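Local coordinates for protein oxalate biosynthetic component 1 (Burkholderia thailandensis, PDB 5IKY) that produces oxalate in a quorum-sensing-dependent way, as a bifunctional enzyme combining an alpha/beta-hydrolase-type serine hydrolase with an additional lyase activity, at residues A[866-871]-A[945-950]; A[961-966]-A[983-988]. One frame throughout, in Å; residues are numbered along the deposited sequence.

Interaction 1: A[866-871]-A[945-950]; sequences IYFSEE and DVQACR
F868 lays its ring against the side chain of Q947 in a CH-pi contact between the loop leading into helix 870-879 and the side of helix 937-955, in the C-terminal region whose family belongs to the alpha/beta-hydrolase clan. Helix 937-955 follows strand 929-935 of that region's mixed sheet. The methylene CG of Q947 stands over one face of the F868 ring, 3.8 Å from its centroid and displaced toward the rim. A chi2 of -178° carries Q947 CD on past CG to lie 3.4 Å from F868 CD2, and the amide there is nearly parallel to the ring, 13° between the planes. Glutamine suits this place because its methylenes serve the ring while NE2 is hydrogen-bonded to Q943 O, one turn earlier in its own helix, which helps fix the amide's rotation. Phenylalanine supplies a broad apolar face and asks for no polar partner. S869, the N-cap residue of helix 870-879, ties the same two elements together through its N, hydrogen-bonded to Q943 OE1. V946, a compact branched residue, lies against the loop backbone: its CG1 packs on I866 C at 3.9 Å and meets F868 CD1 obliquely at 4.3 Å.

Interaction 2: A[961-966]-A[983-988]; sequences ELRAFF and DWLGTS
The ring of F966 lies flat against the backbone of G986, with G986 CA over its centre, 3.7 Å from the centroid and 9° off the ring normal. This is a CH-pi contact made by the CA of a glycine, and it runs on along the chain, since G986 N approaches the same face at 3.6 Å from F966 CD2. Near phi 176° and psi -173° the chain at G986 is almost fully extended, a conformation that glycine takes easily and residues with a CB take rarely, and this presents G986 N and CA to the ring. F965 CD1 stands over the rim of the opposite ring face, so F966 is held between its helix neighbour and the loop.

F966 is the last residue of helix 959-966, and segment 983-988 is the last part of the connection between the parallel strands 969-976 and 988-992 of the mixed sheet in the alpha/beta-hydrolase region. The helix end is thereby packed on the connection that leads into the second of these strands. D945 and C949 of helix 937-955 also touch F966.

L985 reaches back along the helix, where its branches divide the work. Its CB lies 3.8 Å from F966 CE2. Leucine offers two methyls on one branch point, and here CD1 meets CD1 of L962 at 4.0 Å, the two leucine side chains crossing at about a right angle. The other methyl, CD2, sits 3.7 Å from CG of R963, again with the side chains crossed. Arginine fits this outer position because its methylenes can cover a leucine methyl while the extended chain carries the guanidinium onward from an exposed site. Further along the loop, T987 OG1 comes within 4.3 Å of F966 CD1.

Overall arrangement
Followed from the N terminus, the chain first passes through 866-871 into helix 870-879, then runs through strand 929-935 to helix 937-955, where interaction 1 closes a long loop of 73 residues. Helix 959-966 comes next; strand 969-976 and the loop after it bring 983-988 back to that helix, closing the 16-residue loop of interaction 2. The two loops are in series, neither nested nor crossed, and their centres lie 14 Å apart. They meet through D945, whose OD2 probably accepts a hydrogen bond from T987 N, at 2.9 Å. Helix 937-955 therefore stands between the entry to helix 870-879 and the loop entering strand 988-992.

Interaction 1: A[866-871]-A[945-950]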
loop_
_atom_site.group_PDB
_atom_site.type_symbol
_atom_site.label_atom_id
_atom_site.label_comp_id
_atom_site.label_asym_id
_atom_site.label_seq_id
_atom_site.Cartn_x
_atom_site.Cartn_y
_atom_site.Cartn_z
ATOM N N ILE A 866 -33.628 -16.496 -0.258
ATOM C CA ILE A 866 -34.771 -16.703 0.628
ATOM C C ILE A 866 -34.871 -15.671 1.751
ATOM O O ILE A 866 -35.909 -15.557 2.402
ATOM C CB ILE A 866 -34.733 -18.110 1.273
ATOM C CG1 ILE A 866 -33.568 -18.218 2.260
ATOM C CG2 ILE A 866 -34.650 -19.196 0.207
ATOM C CD1 ILE A 866 -33.535 -19.523 3.025
ATOM N N TYR A 867 -33.799 -14.919 1.977
ATOM C CA TYR A 867 -33.745 -13.996 3.109
ATOM C C TYR A 867 -34.166 -12.574 2.742
ATOM O O TYR A 867 -33.726 -12.025 1.731
ATOM C CB TYR A 867 -32.334 -13.980 3.704
ATOM C CG TYR A 867 -32.168 -13.090 4.916
ATOM C CD1 TYR A 867 -31.706 -11.787 4.786
ATOM C CD2 TYR A 867 -32.461 -13.557 6.191
ATOM C CE1 TYR A 867 -31.549 -10.972 5.888
ATOM C CE2 TYR A 867 -32.305 -12.748 7.301
ATOM C CZ TYR A 867 -31.849 -11.456 7.143
ATOM O OH TYR A 867 -31.692 -10.643 8.242
ATOM N N PHE A 868 -35.019 -11.987 3.577
ATOM C CA PHE A 868 -35.417 -10.589 3.428
ATOM C C PHE A 868 -35.931 -10.027 4.755
ATOM O O PHE A 868 -36.553 -10.740 5.541
ATOM C CB PHE A 868 -36.478 -10.437 2.334
ATOM C CG PHE A 868 -37.786 -11.104 2.652
ATOM C CD1 PHE A 868 -37.958 -12.462 2.439
ATOM C CD2 PHE A 868 -38.849 -10.369 3.149
ATOM C CE1 PHE A 868 -39.163 -13.075 2.728
ATOM C CE2 PHE A 868 -40.057 -10.976 3.436
ATOM C CZ PHE A 868 -40.214 -12.331 3.226
ATOM N N SER A 869 -35.666 -8.746 4.995
ATOM C CA SER A 869 -36.039 -8.105 6.253
ATOM C C SER A 869 -37.448 -7.532 6.212
ATOM O O SER A 869 -38.079 -7.477 5.156
ATOM C CB SER A 869 -35.048 -6.992 6.601
ATOM O OG SER A 869 -35.125 -5.929 5.664
ATOM N N GLU A 870 -37.933 -7.099 7.372
ATOM C CA GLU A 870 -39.246 -6.473 7.471
ATOM C C GLU A 870 -39.235 -5.104 6.798
ATOM O O GLU A 870 -40.247 -4.660 6.257
ATOM C CB GLU A 870 -39.674 -6.343 8.935
ATOM N N GLU A 871 -38.081 -4.444 6.836
ATOM C CA GLU A 871 -37.922 -3.135 6.210
ATOM C C GLU A 871 -37.979 -3.247 4.691
ATOM O O GLU A 871 -38.442 -2.334 4.007
ATOM C CB GLU A 871 -36.604 -2.482 6.640
ATOM C CG GLU A 871 -36.530 -2.111 8.116
ATOM C CD GLU A 871 -36.315 -3.313 9.017
ATOM O OE1 GLU A 871 -35.300 -4.019 8.838
ATOM O OE2 GLU A 871 -37.164 -3.554 9.900
ATOM N N ASP A 945 -35.981 -8.358 -4.934
ATOM C CA ASP A 945 -35.978 -9.381 -5.972
ATOM C C ASP A 945 -36.395 -10.730 -5.399
ATOM O O ASP A 945 -37.140 -11.481 -6.030
ATOM C CB ASP A 945 -34.591 -9.484 -6.613
ATOM C CG ASP A 945 -34.115 -8.164 -7.189
ATOM O OD1 ASP A 945 -34.840 -7.156 -7.050
ATOM O OD2 ASP A 945 -33.008 -8.129 -7.766
ATOM N N VAL A 946 -35.905 -11.025 -4.198
ATOM C CA VAL A 946 -36.228 -12.267 -3.505
ATOM C C VAL A 946 -37.727 -12.387 -3.245
ATOM O O VAL A 946 -38.335 -13.422 -3.521
ATOM C CB VAL A 946 -35.468 -12.373 -2.164
ATOM C CG1 VAL A 946 -36.037 -13.494 -1.308
ATOM C CG2 VAL A 946 -33.981 -12.584 -2.410
ATOM N N GLN A 947 -38.317 -11.319 -2.717
ATOM C CA GLN A 947 -39.745 -11.295 -2.423
ATOM C C GLN A 947 -40.580 -11.396 -3.693
ATOM O O GLN A 947 -41.665 -11.978 -3.687
ATOM C CB GLN A 947 -40.111 -10.022 -1.659
ATOM C CG GLN A 947 -39.406 -9.874 -0.325
ATOM C CD GLN A 947 -39.835 -8.627 0.418
ATOM O OE1 GLN A 947 -40.971 -8.530 0.884
ATOM N NE2 GLN A 947 -38.927 -7.665 0.533
ATOM N N ALA A 948 -40.069 -10.823 -4.779
ATOM C CA ALA A 948 -40.749 -10.873 -6.067
ATOM C C ALA A 948 -40.812 -12.307 -6.584
ATOM O O ALA A 948 -41.821 -12.729 -7.148
ATOM C CB ALA A 948 -40.054 -9.972 -7.075
ATOM N N CYS A 949 -39.728 -13.049 -6.386
ATOM C CA CYS A 949 -39.682 -14.454 -6.774
ATOM C C CYS A 949 -40.658 -15.282 -5.943
ATOM O O CYS A 949 -41.309 -16.188 -6.458
ATOM C CB CYS A 949 -38.263 -15.010 -6.628
ATOM S SG CYS A 949 -37.045 -14.278 -7.748
ATOM N N ARG A 950 -40.755 -14.960 -4.656
ATOM C CA ARG A 950 -41.650 -15.674 -3.751
ATOM C C ARG A 950 -43.111 -15.473 -4.145
ATOM O O ARG A 950 -43.888 -16.428 -4.187
ATOM C CB ARG A 950 -41.425 -15.221 -2.306
#

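Interaction 2: A[961-966]-A[983-988]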
loop_
_atom_site.group_PDB
_atom_site.type_symbol
_atom_site.label_atom_id
_atom_site.label_comp_id
_atom_site.label_asym_id
_atom_site.label_seq_id
_atom_site.Cartn_x
_atom_site.Cartn_y
_atom_site.Cartn_z
ATOM N N GLU A 961 -40.144 -16.015 -17.715
ATOM C CA GLU A 961 -41.070 -14.903 -17.520
ATOM C C GLU A 961 -40.562 -13.976 -16.420
ATOM O O GLU A 961 -40.643 -12.753 -16.540
ATOM C CB GLU A 961 -42.473 -15.413 -17.180
ATOM N N LEU A 962 -40.035 -14.568 -15.353
ATOM C CA LEU A 962 -39.447 -13.796 -14.262
ATOM C C LEU A 962 -38.220 -13.027 -14.737
ATOM O O LEU A 962 -37.959 -11.917 -14.274
ATOM C CB LEU A 962 -39.078 -14.710 -13.091
ATOM C CG LEU A 962 -40.163 -14.925 -12.034
ATOM C CD1 LEU A 962 -39.781 -16.049 -11.085
ATOM C CD2 LEU A 962 -40.416 -13.637 -11.265
ATOM N N ARG A 963 -37.470 -13.621 -15.661
ATOM C CA ARG A 963 -36.315 -12.951 -16.251
ATOM C C ARG A 963 -36.752 -11.736 -17.059
ATOM O O ARG A 963 -36.103 -10.690 -17.026
ATOM C CB ARG A 963 -35.521 -13.910 -17.141
ATOM C CG ARG A 963 -34.917 -15.093 -16.408
ATOM C CD ARG A 963 -33.977 -15.871 -17.314
ATOM N NE ARG A 963 -33.519 -17.111 -16.694
ATOM C CZ ARG A 963 -32.526 -17.858 -17.164
ATOM N NH1 ARG A 963 -31.877 -17.488 -18.260
ATOM N NH2 ARG A 963 -32.178 -18.972 -16.535
ATOM N N ALA A 964 -37.855 -11.884 -17.786
ATOM C CA ALA A 964 -38.419 -10.784 -18.556
ATOM C C ALA A 964 -38.912 -9.687 -17.623
ATOM O O ALA A 964 -38.804 -8.499 -17.929
ATOM C CB ALA A 964 -39.549 -11.279 -19.446
ATOM N N PHE A 965 -39.450 -10.100 -16.480
ATOM C CA PHE A 965 -39.926 -9.168 -15.466
ATOM C C PHE A 965 -38.780 -8.334 -14.902
ATOM O O PHE A 965 -38.922 -7.129 -14.693
ATOM C CB PHE A 965 -40.634 -9.927 -14.340
ATOM C CG PHE A 965 -41.006 -9.065 -13.167
ATOM C CD1 PHE A 965 -40.232 -9.066 -12.016
ATOM C CD2 PHE A 965 -42.127 -8.253 -13.212
ATOM C CE1 PHE A 965 -40.570 -8.275 -10.935
ATOM C CE2 PHE A 965 -42.470 -7.458 -12.135
ATOM C CZ PHE A 965 -41.691 -7.470 -10.995
ATOM N N PHE A 966 -37.643 -8.983 -14.661
ATOM C CA PHE A 966 -36.479 -8.313 -14.091
ATOM C C PHE A 966 -35.734 -7.479 -15.128
ATOM O O PHE A 966 -34.928 -6.618 -14.777
ATOM C CB PHE A 966 -35.529 -9.337 -13.463
ATOM C CG PHE A 966 -35.991 -9.855 -12.132
ATOM C CD1 PHE A 966 -36.424 -8.981 -11.147
ATOM C CD2 PHE A 966 -36.007 -11.216 -11.866
ATOM C CE1 PHE A 966 -36.855 -9.451 -9.921
ATOM C CE2 PHE A 966 -36.438 -11.694 -10.642
ATOM C CZ PHE A 966 -36.863 -10.809 -9.668
ATOM N N ASP A 983 -25.606 -15.172 -9.444
ATOM C CA ASP A 983 -26.360 -16.314 -9.959
ATOM C C ASP A 983 -27.826 -16.326 -9.524
ATOM O O ASP A 983 -28.534 -17.306 -9.756
ATOM C CB ASP A 983 -25.690 -17.621 -9.531
ATOM C CG ASP A 983 -24.350 -17.837 -10.206
ATOM O OD1 ASP A 983 -24.157 -17.311 -11.324
ATOM O OD2 ASP A 983 -23.492 -18.532 -9.622
ATOM N N TRP A 984 -28.283 -15.245 -8.902
ATOM C CA TRP A 984 -29.678 -15.147 -8.486
ATOM C C TRP A 984 -30.554 -14.540 -9.577
ATOM O O TRP A 984 -30.056 -13.896 -10.501
ATOM C CB TRP A 984 -29.811 -14.304 -7.215
ATOM C CG TRP A 984 -29.370 -14.981 -5.958
ATOM C CD1 TRP A 984 -28.761 -16.197 -5.846
ATOM C CD2 TRP A 984 -29.513 -14.480 -4.623
ATOM N NE1 TRP A 984 -28.509 -16.481 -4.525
ATOM C CE2 TRP A 984 -28.960 -15.441 -3.754
ATOM C CE3 TRP A 984 -30.046 -13.306 -4.080
ATOM C CZ2 TRP A 984 -28.931 -15.269 -2.372
ATOM C CZ3 TRP A 984 -30.017 -13.137 -2.707
ATOM C CH2 TRP A 984 -29.463 -14.112 -1.868
ATOM N N LEU A 985 -31.861 -14.755 -9.463
ATOM C CA LEU A 985 -32.830 -14.039 -10.281
ATOM C C LEU A 985 -32.980 -12.619 -9.751
ATOM O O LEU A 985 -33.333 -12.425 -8.587
ATOM C CB LEU A 985 -34.187 -14.745 -10.274
ATOM C CG LEU A 985 -34.471 -15.790 -11.353
ATOM C CD1 LEU A 985 -35.795 -16.483 -11.074
ATOM C CD2 LEU A 985 -34.486 -15.141 -12.727
ATOM N N GLY A 986 -32.711 -11.626 -10.591
ATOM C CA GLY A 986 -32.821 -10.252 -10.146
ATOM C C GLY A 986 -32.419 -9.176 -11.134
ATOM O O GLY A 986 -32.138 -9.443 -12.302
ATOM N N THR A 987 -32.390 -7.943 -10.639
ATOM C CA THR A 987 -32.118 -6.771 -11.456
ATOM C C THR A 987 -30.645 -6.677 -11.837
ATOM O O THR A 987 -29.767 -6.913 -11.007
ATOM C CB THR A 987 -32.529 -5.480 -10.717
ATOM O OG1 THR A 987 -33.830 -5.649 -10.139
ATOM C CG2 THR A 987 -32.542 -4.296 -11.667
ATOM N N SER A 988 -30.379 -6.334 -13.094
ATOM C CA SER A 988 -29.010 -6.123 -13.550
ATOM C C SER A 988 -28.450 -4.836 -12.955
ATOM O O SER A 988 -29.160 -3.839 -12.830
ATOM C CB SER A 988 -28.946 -6.082 -15.076
ATOM O OG SER A 988 -29.265 -7.346 -15.629
#